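Local coordinates for protein ribonuclease S-3 (Pyrus pyrifolia, PDB 1IQQ) that cleaves RNA as a pistil ribonuclease of the T2 family and is responsible for gametophytic self-incompatibility in Japanese pear, at residues A[3-11]-A[106-117]; A[14-24]-A[68-76]. All coordinates share one frame; numbering follows the deposited sequence.

How the interactions relate
From the N terminus the chain first lays down strand 3-10, which pairs with strands 30-38 and 161-171 in the sheet. It turns through the short helix 11-14 into the loop 14-24. Interaction 2 closes when 68-76 returns to that loop, and it ties the disulfide loop to the connection between helices 58-67 and 77-89. Interaction 1 closes later and ties helix 99-112 and the turn after it to the sheet at strand 3-10. Interaction 2 is therefore nested within the larger loop closed by interaction 1. The two centres lie about 19 Å apart, yet the contacts touch: Gln9 packs on Val14, Gln11 on Pro69 and Val71, and Val106 on Trp68.

Interaction 1: A[3-11]-A[106-117]; sequences YFQFTQQYQ and VIKMYISKKQNV. With NAG (2-acetamido-2-deoxy-beta-D-glucopyranose), chain B.
Phe6 and Gln8 of strand 3-10 face helix 106-112 and the turn that follows it, with the axes of strand and helix 11.0 Å apart at closest approach and crossing at -61°. Phe6 points at the helix, and a chi1 of -178°, with CG opposite the backbone N, lays its ring against Val106 and Met109. Met109 SD sits over one ring face, 4.2 Å from the Phe6 centroid and close to the ring normal, a Met-aromatic contact. Met109 CB touches Phe6 CE1 at 3.7 Å. Val106 CG1 meets Phe6 CE2 at 3.8 Å, and Gln115 OE1 approaches Phe6 CD1 obliquely.

This is a helix packed on the central sheet of the RNase T2 fold, and the contact is buried. Gln8 comes from the same side of the strand as Phe6 and carries the polar part. Its amide spans the turn after the helix with two bonds. Val117 N donates to Gln8 OE1 at 2.9 Å, nearly straight at 171°. Gln8 NE2 donates to Gln115 O at 2.8 Å, from above that carbonyl plane. A flipped amide would set donor against donor and acceptor against acceptor, so the two bonds fix its rotation. An alanine in place of Gln8 would probably leave Val117 N and Gln115 O without their mates in this buried contact.

Tyr110 brings the edge of its ring to Gln8, with CE1 3.3 Å from Gln8 OE1, and its hydroxyl is hydrogen-bonded to Phe30 O. Asn116 CB lies over the Tyr110 ring face. Asn116 ND2 is covalently bonded to NAG C1, and the NAG acetamido methyl C8 lies near the Tyr110 ring edge.

Interaction 2: A[14-24]-A[68-76]; sequences VCNSNRTLCKD and WPNVFDRTK
Phe72 has chi1 -64°, with CG anti to its own carbonyl carbon, and this carries the ring against the loop 14-24. Asp24 has a similar first torsion (chi1 -53°), which brings its carboxylate to the backbone of Arg74.

The Phe72 ring is met by several residues of the loop. Val14 CG1 touches Phe72 CZ at 3.7 Å and also packs on Val71 CG2. Thr20 CG2 lies 3.6 Å from Phe72 CD1. Leu21 O is at the ring edge, near its plane. Cys22 SG stands obliquely to the ring, 4.3 Å from the Phe72 centroid, as a sulfur-aromatic contact. This sulfur belongs to the Cys15-Cys22 disulfide, so the ring packs against a covalently closed loop.

Two direct hydrogen bonds cross the contact, one between backbones and one from a backbone N to a carboxylate. Lys23 N donates to Phe72 O at 2.8 Å, nearly straight at 170°. Arg74 N donates to Asp24 OD2 at 2.7 Å. Three waters add bridges: one links Asp24 O with Val71 O, one links Asp24 OD2 with Asn70 O, and one links Asp24 OD1 with Asp73 OD1. Asp24 OD2 thus accepts from both a backbone N-H and a water.

The loop 68-76 is also shaped from within. The bonds from Phe72 N to Asn70 OD1 and from Thr75 N to Asp73 OD1 each close an Asx turn. Thr75 OG1 reaches Asp73 OD1 too. Asn70 and Val71 probably bind the 3'-terminal ribonucleotide 3'-phosphate of RNA, as in related T2 ribonucleases, so the disulfide loop packs against a segment that probably binds substrate.

Interaction 1: A[3-11]-A[106-117]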
# COMPACT_ATOMS: atom_id res chain seq x y z
N TYR A 3 -11.72 -4.80 -9.02
CA TYR A 3 -11.63 -4.56 -7.55
C TYR A 3 -10.44 -3.68 -7.31
O TYR A 3 -9.74 -3.31 -8.27
CB TYR A 3 -11.47 -5.91 -6.83
CG TYR A 3 -10.09 -6.57 -6.90
CD1 TYR A 3 -9.20 -6.49 -5.83
CD2 TYR A 3 -9.68 -7.30 -8.04
CE1 TYR A 3 -7.95 -7.05 -5.85
CE2 TYR A 3 -8.42 -7.92 -8.04
CZ TYR A 3 -7.54 -7.77 -6.94
OH TYR A 3 -6.25 -8.29 -7.03
N PHE A 4 -10.24 -3.24 -6.06
CA PHE A 4 -9.08 -2.43 -5.74
C PHE A 4 -8.09 -3.11 -4.82
O PHE A 4 -8.47 -3.86 -3.88
CB PHE A 4 -9.52 -1.18 -4.95
CG PHE A 4 -10.21 -0.16 -5.76
CD1 PHE A 4 -11.57 -0.00 -5.68
CD2 PHE A 4 -9.46 0.69 -6.56
CE1 PHE A 4 -12.22 1.06 -6.42
CE2 PHE A 4 -10.08 1.73 -7.27
CZ PHE A 4 -11.42 1.91 -7.20
N GLN A 5 -6.82 -2.82 -5.05
CA GLN A 5 -5.74 -3.18 -4.14
C GLN A 5 -5.24 -1.89 -3.54
O GLN A 5 -4.76 -1.00 -4.27
CB GLN A 5 -4.57 -3.80 -4.86
CG GLN A 5 -4.93 -5.24 -5.38
CD GLN A 5 -3.74 -5.86 -6.06
OE1 GLN A 5 -2.83 -6.43 -5.40
NE2 GLN A 5 -3.69 -5.72 -7.37
N PHE A 6 -5.28 -1.75 -2.22
CA PHE A 6 -4.71 -0.57 -1.53
C PHE A 6 -3.51 -1.07 -0.81
O PHE A 6 -3.61 -1.75 0.22
CB PHE A 6 -5.77 -0.00 -0.58
CG PHE A 6 -5.35 1.25 0.17
CD1 PHE A 6 -5.74 1.41 1.47
CD2 PHE A 6 -4.64 2.25 -0.44
CE1 PHE A 6 -5.43 2.63 2.16
CE2 PHE A 6 -4.33 3.46 0.22
CZ PHE A 6 -4.72 3.66 1.52
N THR A 7 -2.33 -0.73 -1.34
CA THR A 7 -1.07 -1.27 -0.80
C THR A 7 -0.30 -0.24 -0.02
O THR A 7 -0.16 0.91 -0.50
CB THR A 7 -0.20 -1.71 -1.96
OG1 THR A 7 -0.91 -2.71 -2.73
CG2 THR A 7 1.11 -2.38 -1.43
N GLN A 8 0.14 -0.60 1.18
CA GLN A 8 0.96 0.29 2.04
C GLN A 8 2.30 -0.40 2.23
O GLN A 8 2.43 -1.64 2.18
CB GLN A 8 0.24 0.50 3.37
CG GLN A 8 -1.03 1.39 3.15
CD GLN A 8 -1.80 1.52 4.43
OE1 GLN A 8 -1.23 1.81 5.46
NE2 GLN A 8 -3.15 1.35 4.35
N GLN A 9 3.32 0.41 2.45
CA GLN A 9 4.74 -0.05 2.55
C GLN A 9 5.37 0.44 3.80
O GLN A 9 5.16 1.61 4.18
CB GLN A 9 5.53 0.43 1.31
CG GLN A 9 5.63 1.97 1.22
CD GLN A 9 6.27 2.46 -0.05
OE1 GLN A 9 6.25 3.69 -0.32
NE2 GLN A 9 6.86 1.58 -0.82
N TYR A 10 6.13 -0.43 4.49
CA TYR A 10 6.81 -0.07 5.75
C TYR A 10 8.14 0.57 5.35
O TYR A 10 9.01 -0.10 4.82
CB TYR A 10 7.01 -1.39 6.51
CG TYR A 10 7.75 -1.20 7.81
CD1 TYR A 10 7.42 -0.21 8.69
CD2 TYR A 10 8.77 -2.06 8.17
CE1 TYR A 10 8.06 -0.05 9.93
CE2 TYR A 10 9.42 -1.94 9.37
CZ TYR A 10 9.09 -0.93 10.27
OH TYR A 10 9.79 -0.71 11.47
N GLN A 11 8.22 1.89 5.58
CA GLN A 11 9.35 2.64 5.04
C GLN A 11 10.74 2.10 5.42
O GLN A 11 11.60 2.06 4.56
CB GLN A 11 9.22 4.11 5.48
CG GLN A 11 7.94 4.79 5.01
CD GLN A 11 7.93 6.25 5.42
OE1 GLN A 11 8.92 6.78 5.98
NE2 GLN A 11 6.83 6.93 5.14
N VAL A 106 -7.68 8.16 -1.52
CA VAL A 106 -6.63 7.49 -0.71
C VAL A 106 -6.51 8.03 0.69
O VAL A 106 -6.37 7.29 1.65
CB VAL A 106 -5.28 7.63 -1.45
CG1 VAL A 106 -4.12 7.20 -0.57
CG2 VAL A 106 -5.32 6.69 -2.70
N ILE A 107 -6.58 9.36 0.82
CA ILE A 107 -6.49 10.01 2.16
C ILE A 107 -7.70 9.59 3.00
O ILE A 107 -7.53 9.25 4.21
CB ILE A 107 -6.45 11.56 1.96
CG1 ILE A 107 -5.10 11.99 1.35
CG2 ILE A 107 -6.75 12.29 3.33
CD1 ILE A 107 -5.08 13.42 0.69
N LYS A 108 -8.86 9.52 2.35
CA LYS A 108 -10.10 9.10 3.03
C LYS A 108 -9.94 7.65 3.54
O LYS A 108 -10.37 7.31 4.67
CB LYS A 108 -11.30 9.19 2.11
CG LYS A 108 -12.59 9.22 2.92
CD LYS A 108 -13.69 9.63 2.00
CE LYS A 108 -14.05 8.48 1.15
NZ LYS A 108 -15.13 7.79 1.88
N MET A 109 -9.33 6.79 2.73
CA MET A 109 -9.15 5.41 3.20
C MET A 109 -8.17 5.35 4.36
O MET A 109 -8.43 4.70 5.40
CB MET A 109 -8.61 4.55 2.03
CG MET A 109 -9.65 4.36 0.93
SD MET A 109 -8.82 3.65 -0.53
CE MET A 109 -10.29 3.32 -1.42
N TYR A 110 -7.02 6.00 4.20
CA TYR A 110 -5.98 5.92 5.21
C TYR A 110 -6.34 6.57 6.54
O TYR A 110 -6.05 6.03 7.62
CB TYR A 110 -4.70 6.58 4.63
CG TYR A 110 -3.45 6.37 5.42
CD1 TYR A 110 -2.61 5.27 5.16
CD2 TYR A 110 -3.04 7.26 6.36
CE1 TYR A 110 -1.43 5.08 5.81
CE2 TYR A 110 -1.82 7.10 7.06
CZ TYR A 110 -1.02 6.00 6.76
OH TYR A 110 0.19 5.89 7.40
N ILE A 111 -6.95 7.76 6.48
CA ILE A 111 -7.26 8.53 7.69
C ILE A 111 -8.70 8.29 8.13
O ILE A 111 -8.96 7.55 9.11
CB ILE A 111 -7.04 10.06 7.40
CG1 ILE A 111 -5.58 10.36 7.09
CG2 ILE A 111 -7.55 10.90 8.63
CD1 ILE A 111 -4.60 9.91 8.19
N SER A 112 -9.69 8.78 7.41
CA SER A 112 -11.08 8.67 7.84
C SER A 112 -11.56 7.27 8.13
O SER A 112 -12.23 7.01 9.18
CB SER A 112 -11.98 9.31 6.79
OG SER A 112 -13.34 9.13 7.13
N LYS A 113 -11.20 6.34 7.25
CA LYS A 113 -11.63 4.96 7.40
C LYS A 113 -10.66 4.13 8.21
O LYS A 113 -10.81 2.91 8.26
CB LYS A 113 -11.85 4.33 6.03
CG LYS A 113 -12.92 5.11 5.22
CD LYS A 113 -13.46 4.20 4.19
CE LYS A 113 -14.56 4.83 3.38
NZ LYS A 113 -15.01 3.89 2.32
N LYS A 114 -9.66 4.77 8.81
CA LYS A 114 -8.71 4.07 9.67
C LYS A 114 -7.93 2.92 9.08
O LYS A 114 -7.62 1.93 9.78
CB LYS A 114 -9.46 3.60 10.93
CG LYS A 114 -10.30 4.75 11.57
CD LYS A 114 -9.44 5.97 11.94
CE LYS A 114 -10.17 6.97 12.91
NZ LYS A 114 -11.18 7.77 12.16
N GLN A 115 -7.58 3.03 7.80
CA GLN A 115 -6.85 1.93 7.14
C GLN A 115 -5.33 2.05 7.23
O GLN A 115 -4.62 1.14 6.73
CB GLN A 115 -7.33 1.77 5.70
CG GLN A 115 -8.86 1.47 5.61
CD GLN A 115 -9.32 1.32 4.19
OE1 GLN A 115 -8.53 1.07 3.27
NE2 GLN A 115 -10.62 1.38 3.99
N ASN A 116 -4.83 3.00 7.99
CA ASN A 116 -3.38 3.15 8.26
C ASN A 116 -2.91 1.81 8.90
O ASN A 116 -3.30 1.46 9.99
CB ASN A 116 -3.25 4.32 9.23
CG ASN A 116 -1.83 4.50 9.78
OD1 ASN A 116 -0.95 3.63 9.58
ND2 ASN A 116 -1.62 5.63 10.48
N VAL A 117 -2.11 1.06 8.13
CA VAL A 117 -1.71 -0.25 8.59
C VAL A 117 -0.89 -0.20 9.86
O VAL A 117 -0.95 -1.13 10.66
CB VAL A 117 -0.98 -0.96 7.43
CG1 VAL A 117 -0.12 -2.18 7.93
CG2 VAL A 117 -2.02 -1.45 6.41
C1 NAG B . -0.44 5.84 11.29
C2 NAG B . -0.37 7.34 11.68
C3 NAG B . 0.82 7.52 12.63
C4 NAG B . 0.70 6.62 13.87
C5 NAG B . 0.51 5.18 13.38
C6 NAG B . 0.25 4.18 14.46
C7 NAG B . -0.95 9.24 10.25
C8 NAG B . -0.53 10.15 9.13
N2 NAG B . -0.16 8.17 10.51
O3 NAG B . 0.85 8.90 13.02
O4 NAG B . 1.94 6.67 14.60
O5 NAG B . -0.63 5.12 12.50
O6 NAG B . -0.89 4.52 15.27
O7 NAG B . -2.00 9.46 10.87

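Interaction 2: A[14-24]-A[68-76]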
# COMPACT_ATOMS: atom_id res chain seq x y z
N VAL A 14 11.43 -0.78 3.11
CA VAL A 14 11.56 -0.36 1.72
C VAL A 14 12.97 0.20 1.50
O VAL A 14 13.59 -0.08 0.47
CB VAL A 14 10.54 0.79 1.38
CG1 VAL A 14 10.73 1.32 -0.04
CG2 VAL A 14 9.11 0.23 1.53
N CYS A 15 13.44 0.97 2.48
CA CYS A 15 14.79 1.64 2.34
C CYS A 15 15.92 0.70 2.56
O CYS A 15 17.10 1.11 2.46
CB CYS A 15 14.84 2.80 3.31
SG CYS A 15 13.72 4.10 2.72
N ASN A 16 15.60 -0.56 2.87
CA ASN A 16 16.58 -1.64 3.04
C ASN A 16 16.39 -2.63 1.88
O ASN A 16 17.00 -3.69 1.87
CB ASN A 16 16.28 -2.32 4.40
CG ASN A 16 17.39 -3.22 4.91
OD1 ASN A 16 18.56 -2.90 4.81
ND2 ASN A 16 17.01 -4.37 5.50
N SER A 17 15.53 -2.31 0.91
CA SER A 17 15.22 -3.24 -0.17
C SER A 17 16.15 -3.35 -1.39
O SER A 17 16.22 -4.42 -2.01
CB SER A 17 13.80 -2.97 -0.70
OG SER A 17 13.80 -1.80 -1.54
N ASN A 18 16.87 -2.30 -1.77
CA ASN A 18 17.62 -2.49 -3.03
C ASN A 18 18.74 -1.52 -3.26
O ASN A 18 19.04 -0.74 -2.37
CB ASN A 18 16.69 -2.52 -4.29
CG ASN A 18 15.99 -1.17 -4.64
OD1 ASN A 18 15.05 -1.14 -5.48
ND2 ASN A 18 16.44 -0.06 -4.03
N ARG A 19 19.34 -1.59 -4.45
CA ARG A 19 20.48 -0.73 -4.78
C ARG A 19 20.11 0.75 -4.85
O ARG A 19 20.99 1.61 -5.15
CB ARG A 19 21.13 -1.18 -6.09
CG ARG A 19 21.75 -2.57 -6.06
CD ARG A 19 23.23 -2.49 -5.75
NE ARG A 19 23.49 -2.39 -4.32
CZ ARG A 19 24.60 -1.87 -3.80
NH1 ARG A 19 25.56 -1.39 -4.59
NH2 ARG A 19 24.77 -1.87 -2.48
N THR A 20 18.83 1.08 -4.63
CA THR A 20 18.46 2.50 -4.63
C THR A 20 18.37 2.96 -3.19
O THR A 20 17.63 2.47 -2.36
CB THR A 20 17.16 2.80 -5.40
OG1 THR A 20 17.32 2.43 -6.78
CG2 THR A 20 16.85 4.28 -5.32
N LEU A 21 19.22 3.91 -2.93
CA LEU A 21 19.30 4.46 -1.61
C LEU A 21 18.08 5.38 -1.32
O LEU A 21 17.62 6.03 -2.23
CB LEU A 21 20.57 5.30 -1.63
CG LEU A 21 20.95 6.03 -0.38
CD1 LEU A 21 21.75 5.11 0.46
CD2 LEU A 21 21.78 7.27 -0.69
N CYS A 22 17.56 5.39 -0.09
CA CYS A 22 16.56 6.40 0.33
C CYS A 22 17.41 7.59 0.75
O CYS A 22 18.18 7.47 1.69
CB CYS A 22 15.77 5.93 1.55
SG CYS A 22 14.58 4.68 0.97
N LYS A 23 17.26 8.74 0.08
CA LYS A 23 18.08 9.90 0.41
C LYS A 23 17.53 10.55 1.69
O LYS A 23 18.23 11.31 2.40
CB LYS A 23 18.06 10.92 -0.76
CG LYS A 23 18.66 10.51 -2.09
CD LYS A 23 18.46 11.68 -3.06
CE LYS A 23 19.16 11.48 -4.38
NZ LYS A 23 20.62 11.31 -4.21
N ASP A 24 16.25 10.29 2.00
CA ASP A 24 15.63 10.85 3.19
C ASP A 24 15.52 9.69 4.24
O ASP A 24 15.28 8.53 3.87
CB ASP A 24 14.20 11.35 2.86
CG ASP A 24 14.15 12.32 1.67
OD1 ASP A 24 15.01 13.22 1.59
OD2 ASP A 24 13.27 12.16 0.79
N TRP A 68 1.62 9.69 1.56
CA TRP A 68 2.09 9.01 0.34
C TRP A 68 3.41 9.59 -0.17
O TRP A 68 3.55 9.96 -1.32
CB TRP A 68 1.04 9.10 -0.79
CG TRP A 68 1.21 8.09 -1.92
CD1 TRP A 68 2.32 7.36 -2.22
CD2 TRP A 68 0.19 7.70 -2.85
NE1 TRP A 68 2.04 6.50 -3.32
CE2 TRP A 68 0.74 6.71 -3.70
CE3 TRP A 68 -1.15 8.11 -3.04
CZ2 TRP A 68 -0.01 6.12 -4.72
CZ3 TRP A 68 -1.92 7.52 -4.05
CH2 TRP A 68 -1.33 6.52 -4.89
N PRO A 69 4.43 9.65 0.72
CA PRO A 69 5.72 10.18 0.23
C PRO A 69 6.44 9.24 -0.74
O PRO A 69 6.25 8.04 -0.73
CB PRO A 69 6.56 10.28 1.51
CG PRO A 69 5.96 9.12 2.39
CD PRO A 69 4.48 9.32 2.16
N ASN A 70 7.29 9.80 -1.61
CA ASN A 70 8.25 9.03 -2.41
C ASN A 70 9.37 8.91 -1.37
O ASN A 70 10.08 9.88 -1.05
CB ASN A 70 8.76 9.90 -3.60
CG ASN A 70 9.85 9.23 -4.35
OD1 ASN A 70 10.51 8.33 -3.85
ND2 ASN A 70 10.11 9.73 -5.56
N VAL A 71 9.49 7.73 -0.77
CA VAL A 71 10.46 7.50 0.28
C VAL A 71 11.91 7.58 -0.16
O VAL A 71 12.79 7.78 0.70
CB VAL A 71 10.20 6.11 0.95
CG1 VAL A 71 8.83 6.11 1.57
CG2 VAL A 71 10.34 5.00 -0.04
N PHE A 72 12.17 7.43 -1.44
CA PHE A 72 13.56 7.47 -1.94
C PHE A 72 14.06 8.91 -2.07
O PHE A 72 15.27 9.18 -1.82
CB PHE A 72 13.65 6.77 -3.30
CG PHE A 72 13.32 5.31 -3.21
CD1 PHE A 72 14.31 4.40 -2.84
CD2 PHE A 72 12.04 4.86 -3.40
CE1 PHE A 72 14.03 3.05 -2.66
CE2 PHE A 72 11.72 3.48 -3.22
CZ PHE A 72 12.73 2.59 -2.84
N ASP A 73 13.18 9.85 -2.41
CA ASP A 73 13.60 11.26 -2.61
C ASP A 73 12.34 12.11 -2.67
O ASP A 73 11.64 12.11 -3.72
CB ASP A 73 14.40 11.36 -3.90
CG ASP A 73 14.98 12.76 -4.15
OD1 ASP A 73 14.67 13.69 -3.40
OD2 ASP A 73 15.74 12.87 -5.13
N ARG A 74 12.07 12.78 -1.57
CA ARG A 74 10.87 13.62 -1.48
C ARG A 74 10.85 14.77 -2.50
O ARG A 74 9.78 15.33 -2.80
CB ARG A 74 10.69 14.15 -0.07
CG ARG A 74 11.71 15.22 0.35
CD ARG A 74 11.35 15.76 1.73
NE ARG A 74 9.91 16.00 1.77
CZ ARG A 74 9.16 16.04 2.88
NH1 ARG A 74 9.70 15.87 4.09
NH2 ARG A 74 7.85 16.22 2.76
N THR A 75 12.01 15.16 -3.03
CA THR A 75 12.01 16.19 -4.06
C THR A 75 11.40 15.71 -5.37
O THR A 75 11.12 16.54 -6.25
CB THR A 75 13.47 16.72 -4.41
OG1 THR A 75 14.27 15.71 -4.98
CG2 THR A 75 14.12 17.25 -3.20
N LYS A 76 11.18 14.38 -5.54
CA LYS A 76 10.59 13.81 -6.75
C LYS A 76 9.10 13.48 -6.51
O LYS A 76 8.50 12.81 -7.36
CB LYS A 76 11.32 12.50 -7.18
CG LYS A 76 12.86 12.61 -7.45
CD LYS A 76 13.35 11.20 -7.97
CE LYS A 76 14.84 11.10 -8.31
NZ LYS A 76 15.33 12.19 -9.26
O HOH W 1 12.75 7.60 3.44
O HOH W 2 11.04 10.90 1.33
O HOH W 3 15.45 14.69 -0.61